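Local coordinates for protein MgGH51 (Meripilus giganteus, PDB 6ZPV) that removes alpha-L-arabinofuranosyl residues from the non-reducing ends of arabinose-containing glycans, as a family GH51 glycoside hydrolase, at residues N40-Q45 and F192-L197; N76-S81 and S250-P255; K113-F118 and W156-L161; S127-V132 and S146-G151. All blocks are in the same frame, centred on the assembly; numbering follows the deposited sequence.

Overall arrangement
A sandwich of two five-stranded antiparallel sheets, set beside an eight-stranded parallel barrel, illustrates how one domain is tied together and to its neighbour. Contacts 1, 2 and 3 all reach the same sheet: strand 189-198, used by contact 1, runs between the strands used by contacts 2 and 3. Contacts 1 and 2 have centres 9 Å apart and touch; the centres of contacts 1 and 3 are 11 Å apart. Contact 4 belongs to the opposing sheet, its centre 11 Å from that of contact 3, with Ile159 CD1 3.8 Å from Leu130 CG. Contacts 2 and 4 do not meet, their nearest atoms being about 14 Å apart. A glycan lies against contact 3 at Leu161.

Contact 1 of 4, residues N40-Q45 and F192-L197; sequences NRAFQQ and FAMFSL
Arg41 lies side by side with Met194, both side chains pointing the same way, and the methyl CE of Met194 covers one face of the guanidinium, 3.7 Å from Arg41 NE. The arginine chain is extended from CG to NE, and its aliphatic part runs past the Phe195 carbonyl: Arg41 CB is 3.2 Å from Phe195 O. That oxygen is buried and has no hydrogen-bonding partner in the model. The charged end of Arg41 is held by a salt bridge from NH1 to Glu36, whose carboxylate also takes a hydrogen bond from Ser196 OG.

The arrangement seats an irregular loop on strand 189-198 of the beta-sandwich domain. Within the strand Met194 has left-handed backbone angles (phi 49°, psi 64°), and the amides of Met194 and Phe195 both turn to the loop. Phe195 N donates to Arg41 O at 3.0 Å, the donor standing 35° out of the carbonyl plane. Met194 N reaches a water at 3.1 Å, and this water in turn donates to Ala42 O at 2.8 Å.

The apolar remainder flanks these bonds. Ala42 CB sits 4.1 Å from Met194 SD. Phe43 and Phe195 cross obliquely and meet rim to rim, CE2 of Phe43 being 3.9 Å from CE2 of Phe195; each atom lies near the plane of the other ring. Trp57 meets both of these rings from outside the two segments.

Contact 2 of 4, residues N76-S81 and S250-P255; sequences NALPNS and SLLDRP
In Leu78, chi1 of -60° turns CG beside the backbone N and chi2 of 175° carries CD1 anti to CA, toward Leu251 O. That partner belongs to a short 3-10 turn opened by an ST turn, in which Ser250 OG accepts from Leu252 N at 3.0 Å. The turn follows strand 224-227 of the parallel barrel, and the contact thus joins the barrel to a loop of the beta-sandwich.

Leu78 straddles the turn: CD1 is 4.0 Å from Leu251 O and CD2 is 3.8 Å from Arg254 O, while Leu252 CD1 and Met194 of strand 189-198 pack nearby. An alanine here would remove CG and both methyls and would probably open a gap between the turn and Met194. Ala77 points its CB at the turn, 3.4 Å from Leu252 O, an oxygen that accepts a hydrogen bond from Ser75 OG.

No direct hydrogen bond crosses between the two segments, and water supplies the polar links. One water accepts from Ala77 N and donates to Asp253 OD1. A second donates to both Ala77 O and Pro255 O, at 2.7 Å each, and the same Ala77 O receives a CA-H...O contact from Pro255 CA at 3.4 Å.

Contact 3 of 4, residues K113-F118 and W156-L161; sequences KASLFF and WTQINL. With NAG (2-acetamido-2-deoxy-beta-D-glucopyranose), chain E.
Leu116 O accepts from Ile159 N at 2.8 Å, with an N-H...O angle of 167°, and also meets the CA-H of Gln158. Five further backbone bonds tie Ala114 to Leu161, Leu116 to Ile159 and Phe118 to Thr157, both ways in each pair.

On the more polar, partly exposed face Gln158 lies over the ring of Phe117. With CG anti to the backbone N (chi1 -163°) and the chain extended, the glutamine runs across the ring: CB stands 3.9 Å from the centroid in a CH-pi contact, and the amide, inclined 32° to the ring plane, brings NE2 to 3.5 Å from Phe117 CE1. Gln158 OE1 accepts from Asn160 ND2 at 3.0 Å, and a water joins Gln158 NE2 to Ser115 OG. An alanine in place of Phe117 would strip the ring from beneath Gln158 and would probably leave its amide bonds alone to fix it. Trp156 approaches by its edge, CZ3 3.7 Å from Phe117 O, and is moored through NE1 to Ser72.

The face carrying Leu116, Phe118, Ile159 and Leu161 is largely apolar and turns to strands 127-136 and 141-150 of the facing sheet. Leu116 CD1 packs 3.9 Å from Ile159 CB, and Phe118 CE1 meets Ile159 CD1. At the far end Leu161 CD2 touches the N-acetylglucosamine, 3.6 Å from its O5. The outermost strand 157-163 is paired antiparallel with strand 112-119 in one sheet of the beta-sandwich.

Contact 4 of 4, residues S127-V132 and S146-G151; sequences SGALTV and STQIRG
Ser127 OG stands 3.0 Å above the plane of the Arg150 guanidinium, over its centre, although the angles rule out a hydrogen bond to either NE or NH1. The polar interactions hold that guanidinium in place instead from within its own strand. Arg150 NH1 donates to Gln148 OE1 at 2.8 Å, in the amide plane and on a lone pair, and also to Ile149 O at 2.9 Å, where it stands 62° above the carbonyl plane. The bend at chi2 (-72°) turns CD of Arg150 back on its chain. A water donates to Gln148 OE1 and also bonds Ser127 OG, linking the serine to the glutamine across the strands. A sulfate ion, probably from the crystallisation liquor, accepts from Gln148 N on the outer edge of the sheet.

The backbone bonds are those of an antiparallel hairpin. Gly128 and Ile149 form one hydrogen-bonded pair, with Ile149 N to Gly128 O at 2.9 Å; Leu130 and Thr147 form the other, with Leu130 N to Thr147 O at 2.8 Å. Ile149 O is gripped twice, by Gly128 N as well as by Arg150 NH1.

Packing contacts complete the pairing. On the face carrying Leu130 and Ile149, Leu130 CB lies 4.0 Å from Ile149 CD1. On the face of Ala129 and Thr131, Ala129 CB touches Gln148 NE2, and Thr131 OG1 comes to 3.6 Å from Ser146 CB.

Strand 127-136 is flanked on its other side by strand 174-181, where Val178 touches Leu130, while Ile149 packs on Phe118 and Ile159 of the facing sheet and on Phe120 and Phe126 of the adjoining loop.

Contact 1 of 4, residues N40-Q45 and F192-L197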
loop_
_atom_site.group_PDB
_atom_site.type_symbol
_atom_site.label_atom_id
_atom_site.label_comp_id
_atom_site.label_asym_id
_atom_site.label_seq_id
_atom_site.Cartn_x
_atom_site.Cartn_y
_atom_site.Cartn_z
ATOM N N ASN A 40 5.373 -16.430 6.871
ATOM C CA ASN A 40 6.434 -16.833 7.803
ATOM C C ASN A 40 7.502 -17.654 7.042
ATOM O O ASN A 40 7.945 -18.733 7.507
ATOM C CB ASN A 40 5.849 -17.574 9.021
ATOM C CG ASN A 40 6.853 -17.909 10.104
ATOM O OD1 ASN A 40 7.886 -17.211 10.251
ATOM N ND2 ASN A 40 6.524 -18.924 10.922
ATOM N N ARG A 41 7.901 -17.149 5.885
ATOM C CA ARG A 41 8.707 -17.916 4.929
ATOM C C ARG A 41 10.111 -18.242 5.411
ATOM O O ARG A 41 10.725 -19.196 4.936
ATOM C CB ARG A 41 8.776 -17.201 3.596
ATOM C CG ARG A 41 9.631 -15.935 3.569
ATOM C CD ARG A 41 9.629 -15.266 2.204
ATOM N NE ARG A 41 10.406 -14.068 2.200
ATOM C CZ ARG A 41 10.452 -13.186 1.216
ATOM N NH1 ARG A 41 9.815 -13.413 0.071
ATOM N NH2 ARG A 41 11.153 -12.062 1.331
ATOM N N ALA A 42 10.639 -17.407 6.306
ATOM C CA ALA A 42 12.042 -17.541 6.739
ATOM C C ALA A 42 12.159 -17.414 8.247
ATOM O O ALA A 42 13.264 -17.207 8.769
ATOM C CB ALA A 42 12.905 -16.523 6.027
ATOM N N PHE A 43 11.063 -17.614 8.979
ATOM C CA PHE A 43 11.084 -17.681 10.447
ATOM C C PHE A 43 11.691 -16.387 11.005
ATOM O O PHE A 43 12.350 -16.397 12.057
ATOM C CB PHE A 43 11.820 -18.937 10.929
ATOM C CG PHE A 43 11.282 -20.166 10.213
ATOM C CD1 PHE A 43 10.058 -20.704 10.509
ATOM C CD2 PHE A 43 11.960 -20.678 9.122
ATOM C CE1 PHE A 43 9.511 -21.716 9.727
ATOM C CE2 PHE A 43 11.416 -21.671 8.348
ATOM C CZ PHE A 43 10.209 -22.180 8.637
ATOM N N GLN A 44 11.422 -15.255 10.358
ATOM C CA GLN A 44 12.040 -14.026 10.835
ATOM C C GLN A 44 11.330 -13.519 12.096
ATOM O O GLN A 44 10.096 -13.494 12.199
ATOM C CB GLN A 44 11.893 -12.923 9.778
ATOM C CG GLN A 44 12.845 -13.133 8.603
ATOM C CD GLN A 44 12.388 -12.361 7.362
ATOM O OE1 GLN A 44 11.329 -12.690 6.784
ATOM N NE2 GLN A 44 13.127 -11.316 6.947
ATOM N N GLN A 45 12.161 -13.122 13.058
ATOM C CA GLN A 45 11.680 -12.412 14.269
ATOM C C GLN A 45 10.700 -13.235 15.076
ATOM O O GLN A 45 9.804 -12.652 15.716
ATOM C CB GLN A 45 11.110 -11.028 13.911
ATOM C CG GLN A 45 12.081 -10.131 13.145
ATOM C CD GLN A 45 13.341 -9.760 13.869
ATOM O OE1 GLN A 45 13.454 -9.909 15.096
ATOM N NE2 GLN A 45 14.301 -9.265 13.136
ATOM N N PHE A 192 16.017 -26.553 7.139
ATOM C CA PHE A 192 15.573 -25.713 6.019
ATOM C C PHE A 192 15.560 -24.255 6.416
ATOM O O PHE A 192 15.321 -23.947 7.611
ATOM C CB PHE A 192 14.156 -26.112 5.571
ATOM C CG PHE A 192 14.002 -27.469 4.938
ATOM C CD1 PHE A 192 14.145 -27.601 3.584
ATOM C CD2 PHE A 192 13.666 -28.604 5.709
ATOM C CE1 PHE A 192 13.973 -28.844 2.987
ATOM C CE2 PHE A 192 13.490 -29.818 5.082
ATOM C CZ PHE A 192 13.639 -29.941 3.733
ATOM N N ALA A 193 15.715 -23.381 5.448
ATOM C CA ALA A 193 15.641 -21.944 5.708
ATOM C C ALA A 193 15.205 -21.239 4.437
ATOM O O ALA A 193 15.360 -21.776 3.336
ATOM C CB ALA A 193 16.982 -21.396 6.204
ATOM N N MET A 194 14.750 -19.991 4.612
ATOM C CA MET A 194 14.547 -19.073 3.471
ATOM C C MET A 194 13.760 -19.752 2.346
ATOM O O MET A 194 14.211 -19.864 1.203
ATOM C CB MET A 194 15.891 -18.510 2.983
ATOM C CG MET A 194 15.854 -17.369 2.018
ATOM S SD MET A 194 14.889 -15.916 2.535
ATOM C CE MET A 194 13.410 -16.099 1.521
ATOM N N PHE A 195 12.521 -20.099 2.655
ATOM C CA PHE A 195 11.581 -20.598 1.632
ATOM C C PHE A 195 10.986 -19.455 0.847
ATOM O O PHE A 195 10.837 -18.343 1.359
ATOM C CB PHE A 195 10.433 -21.329 2.325
ATOM C CG PHE A 195 10.789 -22.595 3.065
ATOM C CD1 PHE A 195 10.734 -23.826 2.408
ATOM C CD2 PHE A 195 11.104 -22.606 4.408
ATOM C CE1 PHE A 195 10.957 -25.035 3.071
ATOM C CE2 PHE A 195 11.343 -23.815 5.076
ATOM C CZ PHE A 195 11.276 -25.013 4.416
ATOM N N SER A 196 10.524 -19.759 -0.364
ATOM C CA SER A 196 9.805 -18.753 -1.147
ATOM C C SER A 196 8.936 -19.415 -2.220
ATOM O O SER A 196 9.376 -20.400 -2.842
ATOM C CB SER A 196 10.786 -17.792 -1.808
ATOM O OG SER A 196 10.131 -16.792 -2.594
ATOM N N LEU A 197 7.760 -18.863 -2.472
ATOM C CA LEU A 197 6.940 -19.252 -3.595
ATOM C C LEU A 197 6.325 -18.011 -4.219
ATOM O O LEU A 197 5.580 -17.294 -3.536
ATOM C CB LEU A 197 5.831 -20.239 -3.181
ATOM C CG LEU A 197 4.975 -20.759 -4.330
ATOM C CD1 LEU A 197 5.719 -21.717 -5.222
ATOM C CD2 LEU A 197 3.697 -21.411 -3.833
HETATM O O HOH W 1 15.043 -19.051 7.543
#

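Contact 2 of 4, residues N76-S81 and S250-P255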
loop_
_atom_site.group_PDB
_atom_site.type_symbol
_atom_site.label_atom_id
_atom_site.label_comp_id
_atom_site.label_asym_id
_atom_site.label_seq_id
_atom_site.Cartn_x
_atom_site.Cartn_y
_atom_site.Cartn_z
ATOM N N ASN A 76 23.462 -14.850 8.885
ATOM C CA ASN A 76 23.226 -14.317 10.225
ATOM C C ASN A 76 21.986 -13.415 10.229
ATOM O O ASN A 76 21.446 -13.177 11.329
ATOM C CB ASN A 76 24.434 -13.640 10.799
ATOM C CG ASN A 76 25.427 -14.603 11.409
ATOM O OD1 ASN A 76 25.821 -14.406 12.621
ATOM N ND2 ASN A 76 25.897 -15.533 10.667
ATOM N N ALA A 77 21.512 -12.939 9.091
ATOM C CA ALA A 77 20.255 -12.165 9.033
ATOM C C ALA A 77 19.038 -13.082 9.234
ATOM O O ALA A 77 17.968 -12.544 9.506
ATOM C CB ALA A 77 20.141 -11.426 7.718
ATOM N N LEU A 78 19.204 -14.376 9.049
ATOM C CA LEU A 78 18.143 -15.390 9.126
ATOM C C LEU A 78 18.590 -16.487 10.076
ATOM O O LEU A 78 18.869 -17.635 9.656
ATOM C CB LEU A 78 17.805 -15.941 7.719
ATOM C CG LEU A 78 17.301 -14.878 6.718
ATOM C CD1 LEU A 78 17.130 -15.537 5.341
ATOM C CD2 LEU A 78 15.989 -14.236 7.181
ATOM N N PRO A 79 18.617 -16.179 11.391
ATOM C CA PRO A 79 19.219 -17.127 12.341
ATOM C C PRO A 79 18.389 -18.373 12.632
ATOM O O PRO A 79 18.925 -19.318 13.230
ATOM C CB PRO A 79 19.354 -16.269 13.611
ATOM C CG PRO A 79 18.247 -15.236 13.478
ATOM C CD PRO A 79 18.289 -14.908 12.016
ATOM N N ASN A 80 17.112 -18.381 12.230
ATOM C CA ASN A 80 16.237 -19.513 12.518
ATOM C C ASN A 80 16.105 -20.404 11.307
ATOM O O ASN A 80 16.059 -19.960 10.186
ATOM C CB ASN A 80 14.862 -18.979 12.944
ATOM C CG ASN A 80 14.874 -18.203 14.256
ATOM O OD1 ASN A 80 15.718 -18.469 15.130
ATOM N ND2 ASN A 80 13.919 -17.259 14.377
ATOM N N SER A 81 15.986 -21.705 11.594
ATOM C CA SER A 81 15.756 -22.755 10.612
ATOM C C SER A 81 14.581 -23.636 11.015
ATOM O O SER A 81 14.303 -23.771 12.225
ATOM C CB SER A 81 16.985 -23.649 10.424
ATOM O OG SER A 81 18.063 -22.896 9.930
ATOM N N SER A 250 20.164 -8.897 -1.262
ATOM C CA SER A 250 19.651 -10.268 -1.226
ATOM C C SER A 250 18.663 -10.485 -0.126
ATOM O O SER A 250 18.838 -9.960 0.973
ATOM C CB SER A 250 20.826 -11.212 -1.038
ATOM O OG SER A 250 20.346 -12.549 -0.934
ATOM N N LEU A 251 17.656 -11.319 -0.386
ATOM C CA LEU A 251 16.745 -11.706 0.716
ATOM C C LEU A 251 17.502 -12.395 1.843
ATOM O O LEU A 251 17.065 -12.333 3.007
ATOM C CB LEU A 251 15.621 -12.611 0.176
ATOM C CG LEU A 251 14.738 -12.018 -0.901
ATOM C CD1 LEU A 251 13.641 -12.964 -1.240
ATOM C CD2 LEU A 251 14.203 -10.650 -0.524
ATOM N N LEU A 252 18.639 -12.997 1.533
ATOM C CA LEU A 252 19.455 -13.642 2.603
ATOM C C LEU A 252 19.965 -12.628 3.630
ATOM O O LEU A 252 20.351 -13.042 4.707
ATOM C CB LEU A 252 20.623 -14.425 1.989
ATOM C CG LEU A 252 20.248 -15.757 1.356
ATOM C CD1 LEU A 252 19.973 -16.802 2.379
ATOM C CD2 LEU A 252 19.220 -15.667 0.332
ATOM N N ASP A 253 20.006 -11.342 3.272
ATOM C CA ASP A 253 20.551 -10.285 4.132
ATOM C C ASP A 253 19.453 -9.390 4.720
ATOM O O ASP A 253 19.804 -8.334 5.269
ATOM C CB ASP A 253 21.598 -9.496 3.335
ATOM C CG ASP A 253 22.769 -10.388 2.957
ATOM O OD1 ASP A 253 23.251 -11.126 3.815
ATOM O OD2 ASP A 253 23.161 -10.376 1.767
ATOM N N ARG A 254 18.184 -9.720 4.572
ATOM C CA ARG A 254 17.088 -8.869 5.084
ATOM C C ARG A 254 16.538 -9.517 6.367
ATOM O O ARG A 254 15.853 -10.540 6.296
ATOM C CB ARG A 254 16.008 -8.667 4.054
ATOM C CG ARG A 254 16.503 -8.022 2.748
ATOM C CD ARG A 254 15.358 -7.710 1.822
ATOM N NE ARG A 254 15.811 -7.348 0.478
ATOM C CZ ARG A 254 14.998 -6.953 -0.511
ATOM N NH1 ARG A 254 13.698 -6.725 -0.251
ATOM N NH2 ARG A 254 15.454 -6.793 -1.746
ATOM N N PRO A 255 16.835 -8.955 7.562
ATOM C CA PRO A 255 16.429 -9.622 8.792
ATOM C C PRO A 255 14.956 -9.574 9.088
ATOM O O PRO A 255 14.460 -10.369 9.929
ATOM C CB PRO A 255 17.252 -8.892 9.873
ATOM C CG PRO A 255 17.454 -7.491 9.273
ATOM C CD PRO A 255 17.701 -7.803 7.828
HETATM O O HOH W 2 16.078 -12.048 11.330
HETATM O O HOH W 3 23.300 -12.166 6.664
#

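Contact 3 of 4, residues K113-F118 and W156-L161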
loop_
_atom_site.group_PDB
_atom_site.type_symbol
_atom_site.label_atom_id
_atom_site.label_comp_id
_atom_site.label_asym_id
_atom_site.label_seq_id
_atom_site.Cartn_x
_atom_site.Cartn_y
_atom_site.Cartn_z
ATOM N N LYS A 113 7.404 -19.962 -9.112
ATOM C CA LYS A 113 8.830 -20.153 -8.757
ATOM C C LYS A 113 8.946 -20.531 -7.297
ATOM O O LYS A 113 8.658 -19.691 -6.437
ATOM C CB LYS A 113 9.668 -18.963 -9.111
ATOM C CG LYS A 113 9.782 -18.656 -10.607
ATOM C CD LYS A 113 10.628 -17.400 -10.808
ATOM C CE LYS A 113 11.131 -17.110 -12.191
ATOM N NZ LYS A 113 10.617 -18.073 -13.165
ATOM N N ALA A 114 9.331 -21.765 -6.996
ATOM C CA ALA A 114 9.555 -22.234 -5.617
ATOM C C ALA A 114 11.050 -22.253 -5.346
ATOM O O ALA A 114 11.849 -22.661 -6.228
ATOM C CB ALA A 114 9.013 -23.625 -5.442
ATOM N N SER A 115 11.450 -21.921 -4.144
ATOM C CA SER A 115 12.850 -22.085 -3.757
ATOM C C SER A 115 12.917 -22.312 -2.236
ATOM O O SER A 115 12.011 -21.969 -1.455
ATOM C CB SER A 115 13.670 -20.929 -4.205
ATOM O OG SER A 115 13.299 -19.719 -3.544
ATOM N N LEU A 116 14.056 -22.837 -1.816
ATOM C CA LEU A 116 14.359 -23.086 -0.413
ATOM C C LEU A 116 15.855 -23.310 -0.268
ATOM O O LEU A 116 16.535 -23.587 -1.263
ATOM C CB LEU A 116 13.550 -24.242 0.153
ATOM C CG LEU A 116 13.725 -25.613 -0.513
ATOM C CD1 LEU A 116 15.015 -26.321 -0.086
ATOM C CD2 LEU A 116 12.556 -26.511 -0.208
ATOM N N PHE A 117 16.348 -23.238 0.951
ATOM C CA PHE A 117 17.697 -23.677 1.316
ATOM C C PHE A 117 17.570 -24.867 2.223
ATOM O O PHE A 117 16.697 -24.882 3.125
ATOM C CB PHE A 117 18.475 -22.538 1.954
ATOM C CG PHE A 117 18.929 -21.446 1.030
ATOM C CD1 PHE A 117 18.018 -20.488 0.580
ATOM C CD2 PHE A 117 20.231 -21.353 0.599
ATOM C CE1 PHE A 117 18.417 -19.463 -0.275
ATOM C CE2 PHE A 117 20.620 -20.358 -0.262
ATOM C CZ PHE A 117 19.712 -19.423 -0.697
ATOM N N PHE A 118 18.512 -25.802 2.116
ATOM C CA PHE A 118 18.556 -26.940 3.030
ATOM C C PHE A 118 19.991 -27.339 3.338
ATOM O O PHE A 118 20.903 -27.061 2.548
ATOM C CB PHE A 118 17.797 -28.177 2.507
ATOM C CG PHE A 118 18.521 -28.976 1.447
ATOM C CD1 PHE A 118 18.614 -28.557 0.117
ATOM C CD2 PHE A 118 19.238 -30.112 1.800
ATOM C CE1 PHE A 118 19.361 -29.247 -0.810
ATOM C CE2 PHE A 118 19.996 -30.811 0.874
ATOM C CZ PHE A 118 20.059 -30.371 -0.441
ATOM N N TRP A 156 24.844 -25.541 3.231
ATOM C CA TRP A 156 23.597 -24.898 2.797
ATOM C C TRP A 156 23.527 -24.850 1.274
ATOM O O TRP A 156 24.459 -24.294 0.629
ATOM C CB TRP A 156 23.504 -23.494 3.386
ATOM C CG TRP A 156 23.074 -23.467 4.820
ATOM C CD1 TRP A 156 23.825 -23.076 5.891
ATOM C CD2 TRP A 156 21.750 -23.745 5.313
ATOM N NE1 TRP A 156 23.073 -23.146 7.043
ATOM C CE2 TRP A 156 21.799 -23.528 6.707
ATOM C CE3 TRP A 156 20.533 -24.172 4.720
ATOM C CZ2 TRP A 156 20.680 -23.666 7.502
ATOM C CZ3 TRP A 156 19.437 -24.340 5.529
ATOM C CH2 TRP A 156 19.488 -24.052 6.902
ATOM N N THR A 157 22.399 -25.307 0.746
ATOM C CA THR A 157 22.225 -25.444 -0.699
ATOM C C THR A 157 20.827 -24.931 -1.088
ATOM O O THR A 157 19.858 -25.318 -0.441
ATOM C CB THR A 157 22.363 -26.928 -1.041
ATOM O OG1 THR A 157 23.681 -27.384 -0.647
ATOM C CG2 THR A 157 22.177 -27.208 -2.532
ATOM N N GLN A 158 20.763 -24.105 -2.141
ATOM C CA GLN A 158 19.491 -23.622 -2.639
ATOM C C GLN A 158 18.947 -24.603 -3.654
ATOM O O GLN A 158 19.651 -25.057 -4.557
ATOM C CB GLN A 158 19.584 -22.227 -3.235
ATOM C CG GLN A 158 18.208 -21.566 -3.366
ATOM C CD GLN A 158 18.178 -20.188 -3.999
ATOM O OE1 GLN A 158 18.886 -19.982 -4.960
ATOM N NE2 GLN A 158 17.269 -19.310 -3.548
ATOM N N ILE A 159 17.639 -24.859 -3.556
ATOM C CA ILE A 159 16.796 -25.570 -4.549
ATOM C C ILE A 159 15.903 -24.528 -5.233
ATOM O O ILE A 159 15.280 -23.734 -4.530
ATOM C CB ILE A 159 15.986 -26.720 -3.893
ATOM C CG1 ILE A 159 16.901 -27.872 -3.445
ATOM C CG2 ILE A 159 14.842 -27.182 -4.765
ATOM C CD1 ILE A 159 16.197 -29.053 -2.731
ATOM N N ASN A 160 15.826 -24.554 -6.550
ATOM C CA ASN A 160 14.933 -23.687 -7.345
ATOM C C ASN A 160 14.164 -24.562 -8.321
ATOM O O ASN A 160 14.793 -25.160 -9.182
ATOM C CB ASN A 160 15.765 -22.636 -8.110
ATOM C CG ASN A 160 16.506 -21.660 -7.243
ATOM O OD1 ASN A 160 15.915 -20.679 -6.793
ATOM N ND2 ASN A 160 17.774 -21.966 -6.985
ATOM N N LEU A 161 12.865 -24.637 -8.170
ATOM C CA LEU A 161 12.023 -25.454 -9.032
ATOM C C LEU A 161 10.753 -24.695 -9.419
ATOM O O LEU A 161 10.110 -24.089 -8.534
ATOM C CB LEU A 161 11.608 -26.757 -8.329
ATOM C CG LEU A 161 12.777 -27.704 -8.009
ATOM C CD1 LEU A 161 12.350 -28.747 -7.020
ATOM C CD2 LEU A 161 13.316 -28.352 -9.293
HETATM C C1 NAG E . 11.002 -28.118 -12.541
HETATM C C2 NAG E . 10.262 -27.941 -13.870
HETATM C C3 NAG E . 11.270 -27.590 -14.989
HETATM C C4 NAG E . 12.148 -26.421 -14.557
HETATM C C5 NAG E . 12.807 -26.715 -13.202
HETATM C C6 NAG E . 13.675 -25.593 -12.695
HETATM C C7 NAG E . 8.193 -29.221 -13.968
HETATM C C8 NAG E . 7.608 -30.604 -14.244
HETATM N N2 NAG E . 9.530 -29.100 -14.229
HETATM O O3 NAG E . 10.524 -27.255 -16.136
HETATM O O4 NAG E . 13.202 -26.224 -15.549
HETATM O O5 NAG E . 11.762 -26.986 -12.267
HETATM O O6 NAG E . 12.846 -24.447 -12.597
HETATM O O7 NAG E . 7.505 -28.312 -13.472
HETATM O O HOH W 4 14.966 -19.191 -1.420
#

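Contact 4 of 4, residues S127-V132 and S146-G151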
loop_
_atom_site.group_PDB
_atom_site.type_symbol
_atom_site.label_atom_id
_atom_site.label_comp_id
_atom_site.label_asym_id
_atom_site.label_seq_id
_atom_site.Cartn_x
_atom_site.Cartn_y
_atom_site.Cartn_z
ATOM N N SER A 127 19.533 -40.915 0.061
ATOM C CA SER A 127 19.535 -40.661 -1.396
ATOM C C SER A 127 18.095 -40.734 -1.886
ATOM O O SER A 127 17.435 -41.773 -1.733
ATOM C CB SER A 127 20.376 -41.654 -2.128
ATOM O OG SER A 127 20.399 -41.484 -3.513
ATOM N N GLY A 128 17.580 -39.640 -2.405
ATOM C CA GLY A 128 16.166 -39.634 -2.854
ATOM C C GLY A 128 15.746 -38.285 -3.349
ATOM O O GLY A 128 16.525 -37.297 -3.241
ATOM N N ALA A 129 14.561 -38.223 -3.908
ATOM C CA ALA A 129 14.002 -36.958 -4.442
ATOM C C ALA A 129 13.421 -36.115 -3.317
ATOM O O ALA A 129 12.715 -36.633 -2.444
ATOM C CB ALA A 129 12.883 -37.292 -5.427
ATOM N N LEU A 130 13.643 -34.804 -3.428
ATOM C CA LEU A 130 12.955 -33.767 -2.639
ATOM C C LEU A 130 11.890 -33.229 -3.582
ATOM O O LEU A 130 12.243 -32.729 -4.702
ATOM C CB LEU A 130 13.993 -32.741 -2.224
ATOM C CG LEU A 130 13.599 -31.487 -1.450
ATOM C CD1 LEU A 130 12.525 -30.628 -2.068
ATOM C CD2 LEU A 130 13.454 -31.615 0.030
ATOM N N THR A 131 10.623 -33.324 -3.220
ATOM C CA THR A 131 9.499 -32.856 -4.017
ATOM C C THR A 131 8.949 -31.581 -3.377
ATOM O O THR A 131 8.748 -31.509 -2.178
ATOM C CB THR A 131 8.414 -33.922 -4.115
ATOM O OG1 THR A 131 9.001 -35.092 -4.725
ATOM C CG2 THR A 131 7.252 -33.499 -4.994
ATOM N N VAL A 132 8.667 -30.580 -4.204
ATOM C CA VAL A 132 7.926 -29.390 -3.780
ATOM C C VAL A 132 6.656 -29.297 -4.635
ATOM O O VAL A 132 6.602 -29.839 -5.767
ATOM C CB VAL A 132 8.756 -28.106 -3.879
ATOM C CG1 VAL A 132 10.051 -28.252 -3.135
ATOM C CG2 VAL A 132 9.001 -27.621 -5.302
ATOM N N SER A 146 10.498 -31.983 -8.645
ATOM C CA SER A 146 11.449 -32.551 -7.682
ATOM C C SER A 146 12.868 -32.457 -8.174
ATOM O O SER A 146 13.128 -32.265 -9.387
ATOM C CB SER A 146 11.067 -33.957 -7.393
ATOM O OG SER A 146 11.282 -34.801 -8.534
ATOM N N THR A 147 13.778 -32.729 -7.264
ATOM C CA THR A 147 15.199 -32.829 -7.574
ATOM C C THR A 147 15.866 -33.841 -6.644
ATOM O O THR A 147 15.422 -34.001 -5.492
ATOM C CB THR A 147 15.835 -31.455 -7.467
ATOM O OG1 THR A 147 17.118 -31.521 -8.077
ATOM C CG2 THR A 147 15.932 -30.941 -6.063
ATOM N N GLN A 148 16.885 -34.524 -7.109
ATOM C CA GLN A 148 17.570 -35.540 -6.276
ATOM C C GLN A 148 18.487 -34.835 -5.272
ATOM O O GLN A 148 19.247 -33.926 -5.658
ATOM C CB GLN A 148 18.368 -36.467 -7.211
ATOM C CG GLN A 148 17.481 -37.508 -7.912
ATOM C CD GLN A 148 17.003 -38.581 -6.970
ATOM O OE1 GLN A 148 17.744 -38.995 -6.089
ATOM N NE2 GLN A 148 15.780 -39.110 -7.178
ATOM N N ILE A 149 18.426 -35.221 -4.004
ATOM C CA ILE A 149 19.343 -34.740 -2.974
ATOM C C ILE A 149 20.021 -35.920 -2.283
ATOM O O ILE A 149 19.567 -37.074 -2.367
ATOM C CB ILE A 149 18.662 -33.809 -1.957
ATOM C CG1 ILE A 149 17.663 -34.543 -1.048
ATOM C CG2 ILE A 149 17.975 -32.645 -2.685
ATOM C CD1 ILE A 149 17.088 -33.728 0.085
ATOM N N ARG A 150 21.071 -35.605 -1.567
ATOM C CA ARG A 150 21.909 -36.587 -0.892
ATOM C C ARG A 150 22.178 -36.114 0.522
ATOM O O ARG A 150 22.464 -34.932 0.779
ATOM C CB ARG A 150 23.250 -36.825 -1.589
ATOM C CG ARG A 150 23.133 -37.321 -3.008
ATOM C CD ARG A 150 22.665 -38.724 -3.150
ATOM N NE ARG A 150 22.498 -39.193 -4.521
ATOM C CZ ARG A 150 21.353 -39.170 -5.241
ATOM N NH1 ARG A 150 20.231 -38.573 -4.803
ATOM N NH2 ARG A 150 21.365 -39.677 -6.448
ATOM N N GLY A 151 22.173 -37.063 1.473
ATOM C CA GLY A 151 22.490 -36.816 2.878
ATOM C C GLY A 151 23.921 -36.378 3.126
ATOM O O GLY A 151 24.204 -35.911 4.248
HETATM O O HOH W 5 18.231 -41.698 -5.252
#